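Local coordinates for tannase (Fusobacterium nucleatum subsp. nucleatum ATCC 25586, PDB 6YQ4), which probably hydrolyses gallotannins as a tannase of the alpha/beta-hydrolase kind and binds a magnesium ion, at residues A[256-268]-A[348-360]. Residues are numbered along the deposited sequence; the frame is centred on the assembly and turned at random. Where two conformers were deposited one is given.
Sequences NLTNDEINISNKL and DRMKSPPAFDSLD
P353 packs its ring against the first turns of helix 259-279: its CG lies 3.4 Å from E261 O and 3.9 Å from S265 CB, while its CD touches L257 CD2 at 3.7 Å. After a cis peptide, the P354 ring takes I264 CG2 and L268 CD1, L268 at about a right angle. In the R349 conformer given, the other branch of L257 rests over the centre of one face of the guanidinium, 3.7 Å above its plane. This buried guanidinium is then held by a salt bridge to E220 and a bond from NE to V226 O; S265 OG hydrogen-bonds N224 and E220. No direct hydrogen bond joins the segments. On the looser, more solvent-accessible side a water joins E261 OE2 (2.9 Å) to S352 OG, which R231 also binds, and L359 CD1 reaches I264 CD1 tip to tip at 3.9 Å. E261 CG sits beside its own backbone N (chi1 -80°), directing the extended chain toward the helix start. There OE1 faces the T258 N-H at a doubtfully short distance, and E261 N gives a bond of 3.2 Å to T258 OG1. A loop carrying a cis Pro-Pro pair thus packs against a helix whose N-terminus is closed by a capping box.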
ATOM      1  N   ASN A 256       7.560 -17.004 -22.354  1.00 43.59           N
ATOM      2  CA  ASN A 256       8.877 -17.300 -21.812  1.00 34.63           C
ATOM      3  C   ASN A 256       9.788 -16.086 -21.948  1.00 32.29           C
ATOM      4  O   ASN A 256       9.826 -15.443 -23.000  1.00 41.13           O
ATOM      5  CB  ASN A 256       9.497 -18.499 -22.535  1.00 33.68           C
ATOM      6  CG  ASN A 256       8.679 -19.762 -22.366  1.00 43.95           C
ATOM      7  OD1 ASN A 256       8.202 -20.343 -23.338  1.00 51.29           O
ATOM      8  ND2 ASN A 256       8.519 -20.200 -21.123  1.00 43.74           N
ATOM      9  N   LEU A 257      10.534 -15.789 -20.887  1.00 33.54           N
ATOM     10  CA  LEU A 257      11.481 -14.680 -20.907  1.00 32.96           C
ATOM     11  C   LEU A 257      12.461 -14.799 -22.073  1.00 36.02           C
ATOM     12  O   LEU A 257      13.022 -15.868 -22.326  1.00 36.94           O
ATOM     13  CB  LEU A 257      12.256 -14.628 -19.587  1.00 28.26           C
ATOM     14  CG  LEU A 257      11.581 -14.211 -18.275  1.00 33.54           C
ATOM     15  CD1 LEU A 257      12.636 -13.956 -17.156  1.00 23.63           C
ATOM     16  CD2 LEU A 257      10.708 -12.991 -18.490  1.00 24.13           C
ATOM     17  N   THR A 258      12.681 -13.688 -22.771  1.00 37.46           N
ATOM     18  CA  THR A 258      13.682 -13.679 -23.820  1.00 39.88           C
ATOM     19  C   THR A 258      15.077 -13.768 -23.210  1.00 44.89           C
ATOM     20  O   THR A 258      15.268 -13.644 -21.996  1.00 42.13           O
ATOM     21  CB  THR A 258      13.570 -12.420 -24.667  1.00 39.49           C
ATOM     22  OG1 THR A 258      13.877 -11.287 -23.845  1.00 46.09           O
ATOM     23  CG2 THR A 258      12.168 -12.291 -25.210  1.00 28.39           C
ATOM     24  N   ASN A 259      16.072 -13.976 -24.076  1.00 45.20           N
ATOM     25  CA  ASN A 259      17.437 -14.103 -23.582  1.00 44.59           C
ATOM     26  C   ASN A 259      17.926 -12.809 -22.944  1.00 48.47           C
ATOM     27  O   ASN A 259      18.649 -12.846 -21.941  1.00 41.23           O
ATOM     28  CB  ASN A 259      18.361 -14.535 -24.707  1.00 45.59           C
ATOM     29  CG  ASN A 259      18.531 -16.028 -24.749  1.00 50.91           C
ATOM     30  OD1 ASN A 259      18.445 -16.701 -23.717  1.00 60.56           O
ATOM     31  ND2 ASN A 259      18.787 -16.560 -25.931  1.00 44.16           N
ATOM     32  N   ASP A 260      17.539 -11.659 -23.505  1.00 50.49           N
ATOM     33  CA  ASP A 260      17.923 -10.386 -22.906  1.00 53.17           C
ATOM     34  C   ASP A 260      17.237 -10.189 -21.573  1.00 45.98           C
ATOM     35  O   ASP A 260      17.835  -9.656 -20.628  1.00 41.65           O
ATOM     36  CB  ASP A 260      17.586  -9.226 -23.845  1.00 61.25           C
ATOM     37  CG  ASP A 260      18.707  -8.919 -24.810  1.00 70.96           C
ATOM     38  OD1 ASP A 260      19.890  -9.100 -24.435  1.00 73.56           O
ATOM     39  OD2 ASP A 260      18.398  -8.490 -25.945  1.00 77.41           O
ATOM     40  N   GLU A 261      15.972 -10.603 -21.480  1.00 40.55           N
ATOM     41  CA  GLU A 261      15.273 -10.527 -20.203  1.00 32.37           C
ATOM     42  C   GLU A 261      15.993 -11.337 -19.140  1.00 29.87           C
ATOM     43  O   GLU A 261      16.034 -10.933 -17.969  1.00 27.21           O
ATOM     44  CB  GLU A 261      13.837 -11.020 -20.343  1.00 30.88           C
ATOM     45  CG  GLU A 261      12.901 -10.007 -20.922  1.00 34.35           C
ATOM     46  CD  GLU A 261      11.549 -10.616 -21.257  1.00 42.96           C
ATOM     47  OE1 GLU A 261      11.513 -11.775 -21.710  1.00 47.74           O
ATOM     48  OE2 GLU A 261      10.524  -9.932 -21.086  1.00 48.61           O
ATOM     49  N   ILE A 262      16.560 -12.484 -19.524  1.00 26.60           N
ATOM     50  CA  ILE A 262      17.252 -13.320 -18.549  1.00 36.65           C
ATOM     51  C   ILE A 262      18.556 -12.664 -18.111  1.00 38.57           C
ATOM     52  O   ILE A 262      18.895 -12.666 -16.917  1.00 38.56           O
ATOM     53  CB  ILE A 262      17.481 -14.728 -19.123  1.00 38.17           C
ATOM     54  CG1 ILE A 262      16.166 -15.510 -19.125  1.00 28.58           C
ATOM     55  CG2 ILE A 262      18.599 -15.465 -18.354  1.00 29.80           C
ATOM     56  CD1 ILE A 262      16.263 -16.799 -19.891  1.00 30.77           C
ATOM     57  N   ASN A 263      19.290 -12.052 -19.054  1.00 29.26           N
ATOM     58  CA  ASN A 263      20.503 -11.353 -18.636  1.00 39.97           C
ATOM     59  C   ASN A 263      20.180 -10.172 -17.717  1.00 41.72           C
ATOM     60  O   ASN A 263      20.909  -9.919 -16.747  1.00 40.05           O
ATOM     61  CB  ASN A 263      21.330 -10.895 -19.845  1.00 53.75           C
ATOM     62  CG  ASN A 263      22.677 -10.288 -19.424  1.00 77.14           C
ATOM     63  OD1 ASN A 263      23.451 -10.913 -18.682  1.00 83.45           O
ATOM     64  ND2 ASN A 263      22.961  -9.077 -19.899  1.00 75.00           N
ATOM     65  N   ILE A 264      19.084  -9.455 -17.989  1.00 27.43           N
ATOM     66  CA  ILE A 264      18.692  -8.347 -17.121  1.00 38.17           C
ATOM     67  C   ILE A 264      18.348  -8.858 -15.724  1.00 34.97           C
ATOM     68  O   ILE A 264      18.737  -8.265 -14.712  1.00 34.97           O
ATOM     69  CB  ILE A 264      17.517  -7.570 -17.751  1.00 29.81           C
ATOM     70  CG1 ILE A 264      17.989  -6.774 -18.966  1.00 37.47           C
ATOM     71  CG2 ILE A 264      16.862  -6.655 -16.748  1.00 28.47           C
ATOM     72  CD1 ILE A 264      16.868  -6.443 -19.917  1.00 42.93           C
ATOM     73  N   SER A 265      17.628  -9.974 -15.651  1.00 28.30           N
ATOM     74  CA  SER A 265      17.294 -10.540 -14.360  1.00 31.21           C
ATOM     75  C   SER A 265      18.551 -11.038 -13.637  1.00 30.73           C
ATOM     76  O   SER A 265      18.690 -10.836 -12.430  1.00 28.02           O
ATOM     77  CB  SER A 265      16.259 -11.646 -14.543  1.00 30.01           C
ATOM     78  OG  SER A 265      16.369 -12.640 -13.538  1.00 28.27           O
ATOM     79  N   ASN A 266      19.496 -11.646 -14.356  1.00 35.64           N
ATOM     80  CA  ASN A 266      20.787 -11.977 -13.748  1.00 35.99           C
ATOM     81  C   ASN A 266      21.432 -10.743 -13.118  1.00 41.62           C
ATOM     82  O   ASN A 266      21.853 -10.770 -11.954  1.00 41.55           O
ATOM     83  CB  ASN A 266      21.732 -12.592 -14.787  1.00 30.45           C
ATOM     84  CG  ASN A 266      21.284 -13.976 -15.246  1.00 30.76           C
ATOM     85  OD1 ASN A 266      20.359 -14.560 -14.682  1.00 43.04           O
ATOM     86  ND2 ASN A 266      21.948 -14.510 -16.256  1.00 32.67           N
ATOM     87  N   LYS A 267      21.502  -9.642 -13.870  1.00 34.94           N
ATOM     88  CA  LYS A 267      22.182  -8.451 -13.375  1.00 35.18           C
ATOM     89  C   LYS A 267      21.425  -7.822 -12.214  1.00 37.10           C
ATOM     90  O   LYS A 267      22.040  -7.404 -11.226  1.00 43.93           O
ATOM     91  CB  LYS A 267      22.374  -7.455 -14.520  1.00 46.09           C
ATOM     92  CG  LYS A 267      23.372  -6.309 -14.285  1.00 59.54           C
ATOM     93  CD  LYS A 267      24.748  -6.762 -13.775  1.00 66.00           C
ATOM     94  CE  LYS A 267      25.652  -7.291 -14.881  1.00 74.65           C
ATOM     95  NZ  LYS A 267      26.864  -7.958 -14.302  1.00 81.30           N
ATOM     96  N   LEU A 268      20.091  -7.770 -12.298  1.00 33.71           N
ATOM     97  CA  LEU A 268      19.301  -7.180 -11.217  1.00 29.23           C
ATOM     98  C   LEU A 268      19.451  -7.950  -9.911  1.00 30.73           C
ATOM     99  O   LEU A 268      19.504  -7.341  -8.833  1.00 28.23           O
ATOM    100  CB  LEU A 268      17.832  -7.123 -11.606  1.00 25.49           C
ATOM    101  CG  LEU A 268      17.449  -5.966 -12.514  1.00 29.92           C
ATOM    102  CD1 LEU A 268      16.036  -6.152 -13.099  1.00 27.13           C
ATOM    103  CD2 LEU A 268      17.595  -4.674 -11.753  1.00 25.58           C
ATOM    104  N   ASP A 348       4.389 -20.044 -11.865  1.00 43.11           N
ATOM    105  CA  ASP A 348       4.986 -19.190 -12.884  1.00 36.76           C
ATOM    106  C   ASP A 348       5.230 -17.813 -12.297  1.00 27.86           C
ATOM    107  O   ASP A 348       4.474 -17.345 -11.455  1.00 24.33           O
ATOM    108  CB  ASP A 348       4.066 -19.032 -14.090  1.00 42.90           C
ATOM    109  CG  ASP A 348       4.198 -20.147 -15.087  1.00 50.54           C
ATOM    110  OD1 ASP A 348       5.155 -20.951 -15.038  1.00 54.71           O
ATOM    111  OD2 ASP A 348       3.308 -20.212 -15.936  1.00 60.31           O
ATOM    112  N   ARG A 349       6.278 -17.150 -12.755  1.00 30.89           N
ATOM    113  CA  ARG A 349       6.510 -15.770 -12.356  0.58 29.75           C
ATOM    114  C   ARG A 349       5.403 -14.890 -12.926  1.00 25.00           C
ATOM    115  O   ARG A 349       4.748 -15.249 -13.898  1.00 30.91           O
ATOM    116  CB  ARG A 349       7.897 -15.301 -12.830  0.58 31.73           C
ATOM    117  CG  ARG A 349       7.916 -14.085 -13.763  0.58 27.10           C
ATOM    118  CD  ARG A 349       9.131 -14.041 -14.712  0.58 25.58           C
ATOM    119  NE  ARG A 349      10.410 -14.393 -14.092  0.58 26.08           N
ATOM    120  CZ  ARG A 349      11.354 -13.520 -13.735  0.58 27.58           C
ATOM    121  NH1 ARG A 349      12.477 -13.951 -13.182  0.58 24.97           N
ATOM    122  NH2 ARG A 349      11.177 -12.215 -13.914  0.58 28.78           N
ATOM    123  N   MET A 350       5.191 -13.730 -12.308  1.00 26.97           N
ATOM    124  CA  MET A 350       4.181 -12.796 -12.792  1.00 25.48           C
ATOM    125  C   MET A 350       4.773 -11.694 -13.671  1.00 29.46           C
ATOM    126  O   MET A 350       4.585 -11.685 -14.886  1.00 36.22           O
ATOM    127  CB  MET A 350       3.451 -12.168 -11.622  1.00 25.75           C
ATOM    128  CG  MET A 350       2.130 -11.588 -12.016  1.00 37.01           C
ATOM    129  SD  MET A 350       1.465 -10.495 -10.778  1.00 41.31           S
ATOM    130  CE  MET A 350       0.921  -9.104 -11.782  1.00 40.68           C
ATOM    131  N   LYS A 351       5.466 -10.741 -13.069  1.00 34.93           N
ATOM    132  CA  LYS A 351       6.001  -9.636 -13.840  1.00 29.89           C
ATOM    133  C   LYS A 351       7.321 -10.037 -14.490  1.00 29.51           C
ATOM    134  O   LYS A 351       8.026 -10.933 -14.024  1.00 29.84           O
ATOM    135  CB  LYS A 351       6.186  -8.411 -12.941  1.00 29.13           C
ATOM    136  CG  LYS A 351       4.917  -8.011 -12.206  1.00 23.14           C
ATOM    137  CD  LYS A 351       4.963  -6.586 -11.701  1.00 19.79           C
ATOM    138  CE  LYS A 351       3.617  -6.206 -11.115  1.00 19.38           C
ATOM    139  NZ  LYS A 351       3.694  -4.982 -10.237  1.00 23.45           N
ATOM    140  N   SER A 352       7.645  -9.364 -15.598  1.00 25.78           N
ATOM    141  CA  SER A 352       8.879  -9.563 -16.338  1.00 30.44           C
ATOM    142  C   SER A 352       9.900  -8.482 -15.992  1.00 32.92           C
ATOM    143  O   SER A 352       9.530  -7.335 -15.734  1.00 41.80           O
ATOM    144  CB  SER A 352       8.612  -9.552 -17.845  1.00 25.69           C
ATOM    145  OG  SER A 352       7.536 -10.414 -18.145  1.00 30.30           O
ATOM    146  N   PRO A 353      11.189  -8.812 -16.026  1.00 28.74           N
ATOM    147  CA  PRO A 353      12.215  -7.887 -15.533  1.00 32.10           C
ATOM    148  C   PRO A 353      12.556  -6.823 -16.562  1.00 29.64           C
ATOM    149  O   PRO A 353      12.738  -7.133 -17.746  1.00 27.64           O
ATOM    150  CB  PRO A 353      13.418  -8.812 -15.282  1.00 31.16           C
ATOM    151  CG  PRO A 353      13.269  -9.878 -16.329  1.00 35.39           C
ATOM    152  CD  PRO A 353      11.784 -10.030 -16.614  1.00 31.33           C
ATOM    153  N   PRO A 354      12.738  -5.560 -16.139  1.00 32.96           N
ATOM    154  CA  PRO A 354      12.581  -5.075 -14.757  1.00 35.60           C
ATOM    155  C   PRO A 354      11.115  -4.814 -14.398  1.00 36.50           C
ATOM    156  O   PRO A 354      10.436  -4.059 -15.073  1.00 40.98           O
ATOM    157  CB  PRO A 354      13.396  -3.762 -14.735  1.00 23.96           C
ATOM    158  CG  PRO A 354      14.231  -3.793 -15.993  1.00 27.24           C
ATOM    159  CD  PRO A 354      13.441  -4.580 -16.989  1.00 27.65           C
ATOM    160  N   ALA A 355      10.663  -5.420 -13.304  1.00 25.42           N
ATOM    161  CA  ALA A 355       9.238  -5.499 -12.996  1.00 29.89           C
ATOM    162  C   ALA A 355       8.586  -4.133 -12.743  1.00 34.08           C
ATOM    163  O   ALA A 355       7.383  -3.980 -12.978  1.00 34.63           O
ATOM    164  CB  ALA A 355       9.042  -6.411 -11.778  1.00 22.31           C
ATOM    165  N   PHE A 356       9.331  -3.151 -12.232  1.00 31.28           N
ATOM    166  CA  PHE A 356       8.779  -1.840 -11.898  1.00 28.38           C
ATOM    167  C   PHE A 356       9.324  -0.719 -12.777  1.00 34.64           C
ATOM    168  O   PHE A 356       8.534   0.043 -13.353  1.00 36.93           O
ATOM    169  CB  PHE A 356       9.016  -1.529 -10.406  1.00 35.44           C
ATOM    170  CG  PHE A 356       8.330  -2.502  -9.491  1.00 35.90           C
ATOM    171  CD1 PHE A 356       8.938  -3.710  -9.163  1.00 27.83           C
ATOM    172  CD2 PHE A 356       7.058  -2.248  -9.016  1.00 25.48           C
ATOM    173  CE1 PHE A 356       8.305  -4.632  -8.380  1.00 19.12           C
ATOM    174  CE2 PHE A 356       6.418  -3.172  -8.213  1.00 32.66           C
ATOM    175  CZ  PHE A 356       7.047  -4.367  -7.888  1.00 30.34           C
ATOM    176  N   ASP A 357      10.649  -0.592 -12.930  1.00 25.12           N
ATOM    177  CA  ASP A 357      11.210   0.406 -13.850  1.00 29.79           C
ATOM    178  C   ASP A 357      11.546  -0.259 -15.191  1.00 37.49           C
ATOM    179  O   ASP A 357      12.700  -0.640 -15.447  1.00 35.22           O
ATOM    180  CB  ASP A 357      12.427   1.101 -13.250  1.00 23.34           C
ATOM    181  CG  ASP A 357      12.800   2.360 -14.023  1.00 34.75           C
ATOM    182  OD1 ASP A 357      12.083   2.623 -15.021  1.00 36.87           O
ATOM    183  OD2 ASP A 357      13.766   3.084 -13.647  1.00 25.06           O
ATOM    184  N   SER A 358      10.528  -0.368 -16.064  1.00 30.65           N
ATOM    185  CA  SER A 358      10.683  -0.978 -17.389  1.00 33.25           C
ATOM    186  C   SER A 358      11.569  -0.149 -18.307  1.00 32.68           C
ATOM    187  O   SER A 358      11.577   1.081 -18.252  1.00 33.87           O
ATOM    188  CB  SER A 358       9.333  -1.149 -18.094  1.00 39.91           C
ATOM    189  OG  SER A 358       8.313  -1.507 -17.198  1.00 50.01           O
ATOM    190  N   LEU A 359      12.262  -0.844 -19.216  1.00 35.03           N
ATOM    191  CA  LEU A 359      13.208  -0.196 -20.124  1.00 37.39           C
ATOM    192  C   LEU A 359      12.538   0.746 -21.126  1.00 38.87           C
ATOM    193  O   LEU A 359      13.200   1.657 -21.633  1.00 36.78           O
ATOM    194  CB  LEU A 359      14.018  -1.247 -20.884  1.00 30.86           C
ATOM    195  CG  LEU A 359      15.021  -2.020 -20.038  1.00 38.74           C
ATOM    196  CD1 LEU A 359      16.007  -2.722 -20.923  1.00 40.55           C
ATOM    197  CD2 LEU A 359      15.725  -1.097 -19.067  1.00 38.77           C
ATOM    198  N   ASP A 360      11.262   0.543 -21.443  1.00 34.53           N
ATOM    199  CA  ASP A 360      10.521   1.471 -22.290  1.00 38.36           C
ATOM    200  C   ASP A 360       9.643   2.428 -21.479  1.00 41.44           C
ATOM    201  O   ASP A 360       8.792   3.109 -22.059  1.00 43.67           O
ATOM    202  CB  ASP A 360       9.671   0.701 -23.305  1.00 35.60           C
ATOM    203  CG  ASP A 360       8.543  -0.082 -22.652  1.00 56.58           C
ATOM    204  OD1 ASP A 360       8.652  -0.399 -21.451  1.00 63.09           O
ATOM    205  OD2 ASP A 360       7.555  -0.398 -23.348  1.00 67.84           O
TER
HETATM  206  O   HOH W   1       7.646 -10.439 -21.122  1.00 38.58           O